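Local coordinates for myosin-I heavy chain (Dictyostelium discoideum, PDB 5EJY), which is an actin-based motor ATPase acting in the early steps of phagocytosis and adhesion, represented here by the first MyTH4-FERM unit of its tail, at residues E9-Y14 against L150-Q155; R199-R204 against K263-L268; I205-T208 against L212-L215; E419-P424 against S475-F480; V467-E472 against S489-Y494. All blocks are in the same frame, centred on the assembly; numbering follows the deposited sequence.

The five contacts come from three parts of the MyTH4-FERM unit. Contact 1, in the helical MyTH4 region, lies far from the others: its centre is about 30 Å from that of contact 2 and about 61 Å from that of contact 4, across the middle of the chain. Contacts 2 and 3 share strand 201-207 in the ubiquitin-like lobe, with centres about 13 Å apart, and contact 3 is nested inside the chain loop that contact 2 closes. Contacts 4 and 5, with centres about 14 Å apart, interlock in sequence near the C-terminus, where neighbouring strands 466-470 and 476-480 join them. The contacts thus fall within separate lobes that follow one another along the chain.

Contact 1 of 5, residues E9-Y14 against L150-Q155; sequences EEISLY and LKTTIQ
I11 leans from the N-terminal 9-14 loop onto helix 143-155 of the helical MyTH4 domain, touching K151, T152 and Q155 across one turn of that helix. About 149 Å² is buried between the two segments, and I11 alone supplies more than half of it. The backbones stay well separated, with the CA atoms of I11 and T152 7.4 Å apart, and no hydrogen bond links the segments.

The firm part is the end of the isoleucine's longer arm, which is stretched out (chi2 172°) and carries CD1 to 3.7 Å from K151 CB, the two side chains meeting at about a right angle. K151 is buried; its chain bends at chi3 (79°), and NZ forms a salt bridge with D8 OD1 and hydrogen bonds to Q4 OE1 and L6 O. The aliphatic base of the lysine therefore takes the apolar contact while its ammonium group is gripped by the chain just ahead of the loop.

The side toward solvent is formed by the partly exposed T152 and the exposed Q155, which meet I11 through oxygen atoms. I11 CG2 lies 3.4 Å from T152 OG1, a hydroxyl that gives its hydrogen bond to A148 O one turn back in the helix. Q155 is the loose end and approaches from the opposite direction to I11. Its NE2 bonds to D8 OD1, the same carboxylate oxygen that pairs with K151, and its OE1 stops 3.7 Å from I11 CD1.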
# COMPACT_ATOMS: atom_id res chain seq x y z
N GLU A 9 32.22 -12.82 11.18
CA GLU A 9 33.08 -13.32 12.25
C GLU A 9 32.28 -13.97 13.38
O GLU A 9 32.84 -14.66 14.23
CB GLU A 9 33.92 -12.18 12.82
CG GLU A 9 33.09 -11.06 13.41
CD GLU A 9 33.92 -10.04 14.16
OE1 GLU A 9 35.16 -10.20 14.19
OE2 GLU A 9 33.33 -9.08 14.71
N GLU A 10 30.97 -13.73 13.38
CA GLU A 10 30.09 -14.28 14.40
C GLU A 10 29.41 -15.54 13.90
O GLU A 10 28.71 -16.20 14.66
CB GLU A 10 29.00 -13.29 14.78
CG GLU A 10 29.44 -11.99 15.42
CD GLU A 10 28.26 -11.10 15.70
OE1 GLU A 10 27.86 -10.33 14.79
OE2 GLU A 10 27.69 -11.18 16.82
N ILE A 11 29.58 -15.84 12.62
CA ILE A 11 28.96 -17.02 12.04
C ILE A 11 29.35 -18.28 12.79
O ILE A 11 28.53 -19.18 12.99
CB ILE A 11 29.38 -17.21 10.57
CG1 ILE A 11 28.74 -16.15 9.68
CG2 ILE A 11 28.98 -18.59 10.09
CD1 ILE A 11 29.26 -16.17 8.26
N SER A 12 30.62 -18.36 13.20
CA SER A 12 31.12 -19.55 13.87
C SER A 12 30.64 -19.66 15.32
O SER A 12 30.62 -20.74 15.89
CB SER A 12 32.66 -19.61 13.79
OG SER A 12 33.26 -18.48 14.40
N LEU A 13 30.24 -18.54 15.90
CA LEU A 13 29.76 -18.52 17.28
C LEU A 13 28.32 -19.01 17.44
O LEU A 13 27.92 -19.48 18.51
CB LEU A 13 29.88 -17.11 17.86
CG LEU A 13 31.32 -16.71 18.18
CD1 LEU A 13 31.43 -15.21 18.43
CD2 LEU A 13 31.81 -17.52 19.39
N TYR A 14 27.53 -18.90 16.38
CA TYR A 14 26.12 -19.27 16.44
C TYR A 14 25.85 -20.50 15.60
O TYR A 14 25.53 -20.40 14.41
CB TYR A 14 25.24 -18.09 16.02
CG TYR A 14 25.31 -16.94 16.99
CD1 TYR A 14 24.46 -16.88 18.08
CD2 TYR A 14 26.23 -15.91 16.82
CE1 TYR A 14 24.51 -15.83 18.97
CE2 TYR A 14 26.29 -14.86 17.71
CZ TYR A 14 25.43 -14.83 18.78
OH TYR A 14 25.47 -13.79 19.68
N LEU A 150 22.11 -18.99 7.01
CA LEU A 150 21.97 -18.34 5.71
C LEU A 150 23.33 -17.98 5.11
O LEU A 150 23.62 -18.28 3.96
CB LEU A 150 21.13 -17.06 5.83
CG LEU A 150 19.63 -17.23 6.08
CD1 LEU A 150 18.95 -15.87 6.20
CD2 LEU A 150 19.01 -18.04 4.96
N LYS A 151 24.15 -17.29 5.89
CA LYS A 151 25.42 -16.79 5.37
C LYS A 151 26.35 -17.94 5.01
O LYS A 151 27.01 -17.93 3.97
CB LYS A 151 26.07 -15.84 6.37
CG LYS A 151 25.21 -14.64 6.72
CD LYS A 151 26.01 -13.52 7.36
CE LYS A 151 26.77 -12.71 6.31
NZ LYS A 151 27.45 -11.53 6.93
N THR A 152 26.39 -18.96 5.87
CA THR A 152 27.18 -20.15 5.55
C THR A 152 26.72 -20.73 4.23
O THR A 152 27.52 -21.14 3.39
CB THR A 152 27.06 -21.22 6.65
OG1 THR A 152 27.61 -20.72 7.87
CG2 THR A 152 27.81 -22.48 6.24
N THR A 153 25.40 -20.77 4.03
CA THR A 153 24.87 -21.33 2.79
C THR A 153 25.27 -20.48 1.59
O THR A 153 25.61 -21.00 0.52
CB THR A 153 23.34 -21.42 2.85
OG1 THR A 153 22.96 -22.31 3.90
CG2 THR A 153 22.80 -21.92 1.53
N ILE A 154 25.22 -19.16 1.76
CA ILE A 154 25.57 -18.23 0.69
C ILE A 154 27.07 -18.26 0.36
O ILE A 154 27.46 -18.14 -0.80
CB ILE A 154 25.19 -16.78 1.08
CG1 ILE A 154 23.66 -16.63 1.21
CG2 ILE A 154 25.74 -15.80 0.04
CD1 ILE A 154 23.24 -15.39 2.01
N GLN A 155 27.89 -18.44 1.38
CA GLN A 155 29.34 -18.30 1.20
C GLN A 155 30.06 -19.58 0.78
O GLN A 155 31.09 -19.52 0.11
CB GLN A 155 29.97 -17.69 2.46
CG GLN A 155 29.59 -16.23 2.64
CD GLN A 155 29.94 -15.70 4.01
OE1 GLN A 155 30.56 -16.38 4.83
NE2 GLN A 155 29.52 -14.46 4.28

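Contact 2 of 5, residues R199-R204 against K263-L268; sequences RPIFVR and KLCDVL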
# COMPACT_ATOMS: atom_id res chain seq x y z
N ARG A 199 12.45 -12.91 -7.87
CA ARG A 199 12.33 -11.66 -8.63
C ARG A 199 11.44 -10.66 -7.89
O ARG A 199 10.78 -11.03 -6.93
CB ARG A 199 11.78 -11.94 -10.02
CG ARG A 199 10.37 -12.46 -10.03
CD ARG A 199 9.81 -12.48 -11.44
NE ARG A 199 8.35 -12.56 -11.45
CZ ARG A 199 7.68 -13.70 -11.59
NH1 ARG A 199 8.34 -14.84 -11.75
NH2 ARG A 199 6.35 -13.70 -11.58
N PRO A 200 11.45 -9.39 -8.32
CA PRO A 200 10.59 -8.35 -7.75
C PRO A 200 9.12 -8.58 -8.08
O PRO A 200 8.81 -9.29 -9.03
CB PRO A 200 11.07 -7.07 -8.46
CG PRO A 200 12.44 -7.41 -8.99
CD PRO A 200 12.38 -8.85 -9.34
N ILE A 201 8.23 -8.00 -7.27
CA ILE A 201 6.82 -7.97 -7.61
C ILE A 201 6.63 -6.75 -8.49
O ILE A 201 7.13 -5.67 -8.17
CB ILE A 201 5.93 -7.84 -6.34
CG1 ILE A 201 6.04 -9.09 -5.46
CG2 ILE A 201 4.48 -7.63 -6.73
CD1 ILE A 201 7.29 -9.15 -4.61
N PHE A 202 5.94 -6.91 -9.62
CA PHE A 202 5.62 -5.78 -10.48
C PHE A 202 4.22 -5.25 -10.15
O PHE A 202 3.24 -6.00 -10.16
CB PHE A 202 5.69 -6.17 -11.97
CG PHE A 202 5.47 -5.02 -12.90
CD1 PHE A 202 6.41 -4.00 -13.00
CD2 PHE A 202 4.32 -4.94 -13.67
CE1 PHE A 202 6.21 -2.93 -13.85
CE2 PHE A 202 4.12 -3.88 -14.53
CZ PHE A 202 5.06 -2.87 -14.62
N VAL A 203 4.12 -3.97 -9.80
CA VAL A 203 2.82 -3.35 -9.56
C VAL A 203 2.59 -2.20 -10.51
O VAL A 203 3.53 -1.52 -10.90
CB VAL A 203 2.63 -2.84 -8.10
CG1 VAL A 203 2.67 -4.00 -7.12
CG2 VAL A 203 3.68 -1.79 -7.75
N ARG A 204 1.33 -1.99 -10.87
CA ARG A 204 0.95 -0.90 -11.74
C ARG A 204 0.31 0.20 -10.92
O ARG A 204 -0.61 -0.06 -10.14
CB ARG A 204 -0.02 -1.41 -12.79
CG ARG A 204 0.60 -2.44 -13.74
CD ARG A 204 -0.47 -3.41 -14.27
NE ARG A 204 0.13 -4.57 -14.95
CZ ARG A 204 0.53 -4.55 -16.21
NH1 ARG A 204 0.40 -3.44 -16.93
NH2 ARG A 204 1.05 -5.64 -16.76
N LYS A 263 3.06 -1.58 3.88
CA LYS A 263 3.70 -2.29 2.77
C LYS A 263 2.73 -2.44 1.61
O LYS A 263 1.61 -2.90 1.80
CB LYS A 263 4.16 -3.68 3.22
CG LYS A 263 5.47 -3.70 4.01
CD LYS A 263 5.30 -3.08 5.38
CE LYS A 263 6.66 -2.89 6.08
NZ LYS A 263 6.42 -2.20 7.41
N LEU A 264 3.16 -2.07 0.41
CA LEU A 264 2.26 -2.21 -0.74
C LEU A 264 1.86 -3.65 -0.98
O LEU A 264 0.75 -3.91 -1.42
CB LEU A 264 2.84 -1.59 -2.02
CG LEU A 264 3.17 -0.09 -2.02
CD1 LEU A 264 3.49 0.38 -3.45
CD2 LEU A 264 2.04 0.72 -1.43
N CYS A 265 2.76 -4.61 -0.72
CA CYS A 265 2.38 -6.01 -0.87
C CYS A 265 1.23 -6.43 0.07
O CYS A 265 0.44 -7.32 -0.29
CB CYS A 265 3.58 -6.94 -0.71
SG CYS A 265 4.69 -6.91 -2.14
N ASP A 266 1.13 -5.81 1.23
CA ASP A 266 -0.01 -6.08 2.11
C ASP A 266 -1.33 -5.65 1.45
O ASP A 266 -2.38 -6.26 1.65
CB ASP A 266 0.14 -5.37 3.47
CG ASP A 266 1.09 -6.11 4.42
OD1 ASP A 266 1.39 -7.29 4.18
OD2 ASP A 266 1.53 -5.49 5.42
N VAL A 267 -1.28 -4.59 0.64
CA VAL A 267 -2.49 -4.16 -0.07
C VAL A 267 -2.88 -5.23 -1.09
O VAL A 267 -4.05 -5.59 -1.19
CB VAL A 267 -2.29 -2.78 -0.75
CG1 VAL A 267 -3.55 -2.38 -1.54
CG2 VAL A 267 -1.98 -1.72 0.30
N LEU A 268 -1.90 -5.76 -1.82
CA LEU A 268 -2.17 -6.87 -2.75
C LEU A 268 -2.85 -8.07 -2.07
O LEU A 268 -3.75 -8.70 -2.64
CB LEU A 268 -0.89 -7.33 -3.44
CG LEU A 268 -0.16 -6.33 -4.35
CD1 LEU A 268 1.12 -6.96 -4.92
CD2 LEU A 268 -1.07 -5.84 -5.48
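I201 and V203 form two bumps on the inner side of strand 201-207, and L268 of helix 264-277 fits against both. This is part of the core of the ubiquitin-like lobe of the FERM domain, a beta-grasp fold in which this helix packs against one face of the mixed sheet. Strand and helix segments run nearly at right angles (78°), their axes 10.8 Å apart, so the gap is spanned by side chains alone.

The main knob is a single methyl: L268 CD1 touches I201 CG2 at 3.9 Å and V203 CG1 at 4.0 Å, which seats it in the hollow between two residues that point the same way from the strand. I201 and L268 run antiparallel alongside one another, so they meet flank to flank. F287 of strand 285-291 also touches both V203 and L268, and widens the hydrophobic patch.

One helical turn earlier, C265 fills the other flank of I201. Its thiol is set beside its own backbone N (chi1 -74°) and presents sulfur to the isoleucine; E191 and S194 of helix 189-196 also touch I201. The thiol's approach is looser, with C265 SG 4.2 Å from I201 CG1.

Contact 3 of 5, residues I205-T208 against L212-L215; sequences ITAT and LKGL
The first beta hairpin of the ubiquitin-like FERM lobe pairs I205 and T206, near the end of strand 201-207, with K213 and L212 at the start of strand 212-217. I205 and K213 form an antiparallel hydrogen-bonded pair. I205 N gives a nearly straight bond (173°) to K213 O at 2.7 Å, lying in the carbonyl plane. The return bond from K213 N to I205 O, at 2.8 Å, comes in tilted 22° from the plane of its acceptor. The next pair, T206 with L212, is non-hydrogen-bonded, and its CA atoms are 4.8 Å apart.

The two faces of the hairpin differ. On the face of I205 and K213, I205 CG1 reaches diagonally to L215 CD1 at 4.0 Å, while L230 of helix 223-233 packs on the isoleucine, and F287 and F289 of the neighbouring strand 285-291 touch it as well. K213 starts out on this face too, but its chain bends at chi2 (-58°) and runs along toward the turn, so that CE lies 3.9 Å from A207 CB. NZ then has a weak hydrogen bond to S211 OG.

On the other face, L212 is exposed and folds back over the neighbouring strand. L212 CD2 comes to 3.8 Å from T206 OG1, and L212 CD1 lies 3.6 Å from the carbonyl oxygen I205 O. T206 in turn bonds through its backbone to F287 and F289 on its far side. A central first strand, flanked by its hairpin partner and by the last strand running parallel to it, is the hallmark of the beta-grasp fold.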
# COMPACT_ATOMS: atom_id res chain seq x y z
N ILE A 205 0.79 1.43 -11.08
CA ILE A 205 0.22 2.56 -10.34
C ILE A 205 -0.41 3.54 -11.33
O ILE A 205 0.24 3.98 -12.28
CB ILE A 205 1.29 3.33 -9.56
CG1 ILE A 205 2.26 2.38 -8.82
CG2 ILE A 205 0.65 4.35 -8.62
CD1 ILE A 205 1.65 1.62 -7.70
N THR A 206 -1.67 3.90 -11.11
CA THR A 206 -2.34 4.85 -11.97
C THR A 206 -2.02 6.29 -11.54
O THR A 206 -2.16 6.63 -10.38
CB THR A 206 -3.86 4.65 -11.90
OG1 THR A 206 -4.17 3.29 -12.22
CG2 THR A 206 -4.58 5.59 -12.87
N ALA A 207 -1.61 7.13 -12.49
CA ALA A 207 -1.38 8.54 -12.20
C ALA A 207 -2.69 9.32 -12.38
O ALA A 207 -3.67 8.78 -12.88
CB ALA A 207 -0.28 9.10 -13.11
N THR A 208 -2.72 10.57 -11.95
CA THR A 208 -3.96 11.36 -12.00
C THR A 208 -4.43 11.62 -13.44
O THR A 208 -5.62 11.85 -13.67
CB THR A 208 -3.81 12.70 -11.26
OG1 THR A 208 -2.74 13.46 -11.86
CG2 THR A 208 -3.50 12.48 -9.76
N LEU A 212 -0.48 4.88 -16.84
CA LEU A 212 -0.12 3.71 -16.06
C LEU A 212 1.39 3.64 -15.84
O LEU A 212 2.15 3.54 -16.80
CB LEU A 212 -0.57 2.46 -16.81
CG LEU A 212 -1.31 1.51 -15.88
CD1 LEU A 212 -0.46 1.30 -14.65
CD2 LEU A 212 -2.68 2.08 -15.54
N LYS A 213 1.82 3.70 -14.58
CA LYS A 213 3.24 3.61 -14.24
C LYS A 213 3.56 2.25 -13.64
O LYS A 213 2.78 1.70 -12.89
CB LYS A 213 3.61 4.69 -13.22
CG LYS A 213 3.04 6.06 -13.49
CD LYS A 213 3.45 6.60 -14.83
CE LYS A 213 2.92 8.02 -14.99
NZ LYS A 213 3.29 8.62 -16.30
N GLY A 214 4.72 1.68 -13.97
CA GLY A 214 5.10 0.40 -13.40
C GLY A 214 6.17 0.59 -12.33
O GLY A 214 7.03 1.43 -12.48
N LEU A 215 6.09 -0.18 -11.25
CA LEU A 215 7.18 -0.24 -10.28
C LEU A 215 7.55 -1.68 -9.97
O LEU A 215 6.69 -2.56 -9.88
CB LEU A 215 6.79 0.46 -8.97
CG LEU A 215 6.52 1.97 -8.92
CD1 LEU A 215 6.04 2.36 -7.50
CD2 LEU A 215 7.75 2.78 -9.33

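Contact 4 of 5, residues E419-P424 against S475-F480; sequences ESLPYP and STLQAF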
# COMPACT_ATOMS: atom_id res chain seq x y z
N GLU A 419 -26.32 17.99 17.65
CA GLU A 419 -27.54 18.78 17.74
C GLU A 419 -27.24 20.18 18.28
O GLU A 419 -28.15 20.98 18.51
CB GLU A 419 -28.57 18.07 18.62
N SER A 420 -25.96 20.47 18.50
CA SER A 420 -25.57 21.75 19.07
C SER A 420 -24.39 22.37 18.34
O SER A 420 -23.68 23.22 18.89
CB SER A 420 -25.24 21.60 20.56
OG SER A 420 -24.06 20.86 20.75
N LEU A 421 -24.18 21.94 17.10
CA LEU A 421 -23.25 22.61 16.20
C LEU A 421 -24.01 23.18 15.01
O LEU A 421 -24.96 22.57 14.54
CB LEU A 421 -22.17 21.64 15.72
CG LEU A 421 -21.25 21.13 16.82
CD1 LEU A 421 -20.26 20.10 16.26
CD2 LEU A 421 -20.51 22.29 17.46
N PRO A 422 -23.57 24.33 14.50
CA PRO A 422 -24.25 25.08 13.44
C PRO A 422 -24.12 24.53 12.03
O PRO A 422 -24.95 24.89 11.19
CB PRO A 422 -23.58 26.45 13.50
CG PRO A 422 -22.25 26.20 14.08
CD PRO A 422 -22.41 25.07 15.04
N TYR A 423 -23.11 23.71 11.75
CA TYR A 423 -22.85 23.27 10.38
C TYR A 423 -23.89 22.30 9.87
O TYR A 423 -24.53 21.60 10.64
CB TYR A 423 -21.47 22.61 10.31
CG TYR A 423 -20.51 23.24 11.27
CD1 TYR A 423 -20.03 24.53 11.05
CD2 TYR A 423 -20.11 22.58 12.42
CE1 TYR A 423 -19.16 25.12 11.94
CE2 TYR A 423 -19.25 23.17 13.32
CZ TYR A 423 -18.78 24.44 13.07
OH TYR A 423 -17.92 25.03 13.96
N PRO A 424 -24.07 22.27 8.54
CA PRO A 424 -24.89 21.26 7.86
C PRO A 424 -24.34 19.86 8.13
O PRO A 424 -23.15 19.72 8.43
CB PRO A 424 -24.71 21.61 6.38
CG PRO A 424 -24.35 23.06 6.38
CD PRO A 424 -23.51 23.25 7.60
N SER A 475 -15.56 23.05 22.49
CA SER A 475 -16.49 21.97 22.16
C SER A 475 -15.85 21.07 21.09
O SER A 475 -14.85 21.44 20.48
CB SER A 475 -17.83 22.48 21.67
OG SER A 475 -17.71 23.04 20.38
N THR A 476 -16.45 19.90 20.87
CA THR A 476 -15.90 18.90 19.96
C THR A 476 -16.77 18.71 18.74
O THR A 476 -17.99 18.63 18.84
CB THR A 476 -15.75 17.56 20.69
OG1 THR A 476 -14.74 17.69 21.70
CG2 THR A 476 -15.36 16.45 19.73
N LEU A 477 -16.15 18.68 17.57
CA LEU A 477 -16.84 18.29 16.36
C LEU A 477 -16.42 16.86 16.08
O LEU A 477 -15.24 16.60 15.85
CB LEU A 477 -16.44 19.19 15.18
CG LEU A 477 -16.79 18.67 13.77
CD1 LEU A 477 -18.28 18.42 13.59
CD2 LEU A 477 -16.29 19.63 12.70
N GLN A 478 -17.36 15.92 16.16
CA GLN A 478 -17.03 14.53 15.86
C GLN A 478 -17.33 14.32 14.40
O GLN A 478 -18.49 14.12 14.00
CB GLN A 478 -17.80 13.53 16.73
CG GLN A 478 -17.42 12.08 16.42
CD GLN A 478 -18.10 11.08 17.32
OE1 GLN A 478 -19.10 11.38 17.95
NE2 GLN A 478 -17.55 9.87 17.37
N ALA A 479 -16.28 14.44 13.59
CA ALA A 479 -16.40 14.34 12.14
C ALA A 479 -16.33 12.89 11.70
O ALA A 479 -15.27 12.26 11.77
CB ALA A 479 -15.28 15.15 11.46
N PHE A 480 -17.46 12.37 11.22
CA PHE A 480 -17.51 11.03 10.66
C PHE A 480 -17.02 11.05 9.22
O PHE A 480 -17.37 11.94 8.45
CB PHE A 480 -18.93 10.46 10.73
CG PHE A 480 -19.39 10.22 12.13
CD1 PHE A 480 -19.02 9.07 12.81
CD2 PHE A 480 -20.15 11.17 12.79
CE1 PHE A 480 -19.42 8.85 14.11
CE2 PHE A 480 -20.57 10.95 14.10
CZ PHE A 480 -20.20 9.79 14.76
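The loop carrying L421 runs beside strand 476-480 without pairing to it: the CA atoms of L421 and L477 are 7.7 Å apart, and no hydrogen bond crosses between the two segments. The contact belongs to the C-terminal lobe of the FERM domain, where the loop joins strands 410-415 and 426-432 of one sheet and strand 476-480 is at the margin of another.

L421 does nearly all the touching. Its CD1 meets L477 CD1 at 3.7 Å and is equally close, at 3.7 Å, to the carbonyl oxygen T476 O, so this one methyl bridges backbone and side chain of the strand. L477 holds its CG anti to the backbone N (chi1 164°), and its CB, 4.1 Å from L421 CD1, adds to the same surface. The other branch, L421 CD2, rests against S475 OG at 4.1 Å.

Nearby, Y423 and L477 both touch I438 of strand 435-440, and L471 lies against L421 and Y423. The tyrosine ring also has P422 CG over one face, toward the rim, 3.9 Å above its plane. The closest approaches to the strand are made by the methyl groups of L421, so between these two segments the attraction is apolar and van der Waals, and the hydroxyls of S475 and Y423 bond to N473 OD1 and E448 OE1 outside the contact.

Contact 5 of 5, residues V467-E472 against S489-Y494; sequences VSIILE and SLIKEY
I491 pushes its CD1 methyl from helix 484-499 onto strand 466-470, where it overlaps two residues at once, V467 and I469. I469 CG1 is 4.1 Å from that methyl and V467 CG1 is 4.2 Å from it, so a single carbon of the helix serves both strand residues. The contact is small, 72 Å² over both sides, yet all three participants are buried.

Reach explains how so narrow a contact spans the gap, since the CA atoms of I469 and I491 are still 9.6 Å apart. I491 points at the strand and its long arm is fully extended (chi2 176°), which puts CD1 at the far end of the side chain. I469 does not point directly across; it is the outer part of its side chain that turns in to meet the helix. V467 does face the helix, with CG1 anti to its backbone N (chi1 -179°). Two residues apart on the strand, V467 and I469 present their branches to the same side, and S468 between them points away.

Other apolar groups complete the layer. V467 also rests on V484, L487 and V488 from the preceding turns of the helix, I469 on L429, and I491 on L431, the last two from strand 426-432. Through its backbone the strand bonds to L477 and A479 of strand 476-480. A C-terminal helix closing one end of a beta sandwich, with apolar side chains turned to its strands, is characteristic of the PH-like third lobe of FERM domains.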
# COMPACT_ATOMS: atom_id res chain seq x y z
N VAL A 467 -13.14 11.33 13.58
CA VAL A 467 -12.07 12.02 14.29
C VAL A 467 -12.73 13.16 15.05
O VAL A 467 -13.57 13.88 14.51
CB VAL A 467 -11.01 12.60 13.33
CG1 VAL A 467 -9.90 13.30 14.12
CG2 VAL A 467 -10.41 11.48 12.46
N SER A 468 -12.35 13.32 16.30
CA SER A 468 -12.90 14.37 17.15
C SER A 468 -11.97 15.58 17.19
O SER A 468 -10.85 15.52 17.69
CB SER A 468 -13.15 13.82 18.55
OG SER A 468 -14.26 12.94 18.49
N ILE A 469 -12.45 16.68 16.62
CA ILE A 469 -11.63 17.86 16.44
C ILE A 469 -12.13 18.94 17.40
O ILE A 469 -13.33 19.15 17.53
CB ILE A 469 -11.74 18.35 15.00
CG1 ILE A 469 -11.08 17.33 14.06
CG2 ILE A 469 -11.11 19.72 14.84
CD1 ILE A 469 -11.87 17.14 12.78
N ILE A 470 -11.20 19.61 18.07
CA ILE A 470 -11.58 20.60 19.08
C ILE A 470 -11.73 21.98 18.46
O ILE A 470 -10.82 22.47 17.77
CB ILE A 470 -10.56 20.66 20.22
CG1 ILE A 470 -10.32 19.27 20.80
CG2 ILE A 470 -11.02 21.63 21.31
CD1 ILE A 470 -11.51 18.71 21.52
N LEU A 471 -12.87 22.60 18.71
CA LEU A 471 -13.13 23.95 18.24
C LEU A 471 -12.60 25.00 19.22
O LEU A 471 -12.18 24.68 20.34
CB LEU A 471 -14.61 24.14 17.95
CG LEU A 471 -15.18 23.01 17.10
CD1 LEU A 471 -16.69 23.10 16.92
CD2 LEU A 471 -14.47 22.97 15.73
N GLU A 472 -12.60 26.26 18.79
CA GLU A 472 -12.03 27.33 19.61
C GLU A 472 -12.75 27.48 20.96
O GLU A 472 -12.12 27.86 21.96
CB GLU A 472 -12.03 28.65 18.82
CG GLU A 472 -11.51 29.86 19.60
CD GLU A 472 -10.07 29.70 20.07
OE1 GLU A 472 -9.21 29.27 19.27
OE2 GLU A 472 -9.79 30.00 21.25
N SER A 489 -3.97 11.39 9.74
CA SER A 489 -2.61 11.63 9.27
C SER A 489 -2.44 13.03 8.68
O SER A 489 -1.37 13.62 8.81
CB SER A 489 -2.14 10.54 8.26
OG SER A 489 -2.90 10.60 7.07
N LEU A 490 -3.48 13.56 8.05
CA LEU A 490 -3.39 14.93 7.54
C LEU A 490 -3.21 15.90 8.71
O LEU A 490 -2.38 16.80 8.65
CB LEU A 490 -4.66 15.30 6.77
CG LEU A 490 -4.83 14.70 5.38
CD1 LEU A 490 -6.21 15.03 4.82
CD2 LEU A 490 -3.72 15.20 4.46
N ILE A 491 -3.98 15.71 9.77
CA ILE A 491 -3.86 16.60 10.91
C ILE A 491 -2.45 16.52 11.48
O ILE A 491 -1.80 17.55 11.71
CB ILE A 491 -4.91 16.32 11.98
CG1 ILE A 491 -6.30 16.61 11.42
CG2 ILE A 491 -4.63 17.17 13.24
CD1 ILE A 491 -7.47 16.27 12.36
N LYS A 492 -1.96 15.30 11.68
CA LYS A 492 -0.62 15.11 12.21
C LYS A 492 0.49 15.66 11.30
O LYS A 492 1.44 16.27 11.78
CB LYS A 492 -0.38 13.63 12.54
CG LYS A 492 -1.28 13.12 13.66
CD LYS A 492 -0.96 11.69 14.03
CE LYS A 492 -1.39 11.37 15.46
NZ LYS A 492 -2.86 11.41 15.62
N GLU A 493 0.37 15.43 9.99
CA GLU A 493 1.39 15.89 9.06
C GLU A 493 1.43 17.41 8.88
O GLU A 493 2.51 18.00 8.80
CB GLU A 493 1.23 15.21 7.70
CG GLU A 493 1.40 13.71 7.74
CD GLU A 493 2.86 13.29 7.70
OE1 GLU A 493 3.74 14.15 7.97
OE2 GLU A 493 3.13 12.11 7.39
N TYR A 494 0.27 18.05 8.78
CA TYR A 494 0.28 19.51 8.72
C TYR A 494 0.83 20.09 10.02
O TYR A 494 1.61 21.04 10.00
CB TYR A 494 -1.11 20.08 8.43
CG TYR A 494 -1.46 20.06 6.96
CD1 TYR A 494 -0.75 20.83 6.04
CD2 TYR A 494 -2.48 19.25 6.49
CE1 TYR A 494 -1.06 20.80 4.69
CE2 TYR A 494 -2.80 19.22 5.15
CZ TYR A 494 -2.09 19.99 4.25
OH TYR A 494 -2.43 19.94 2.93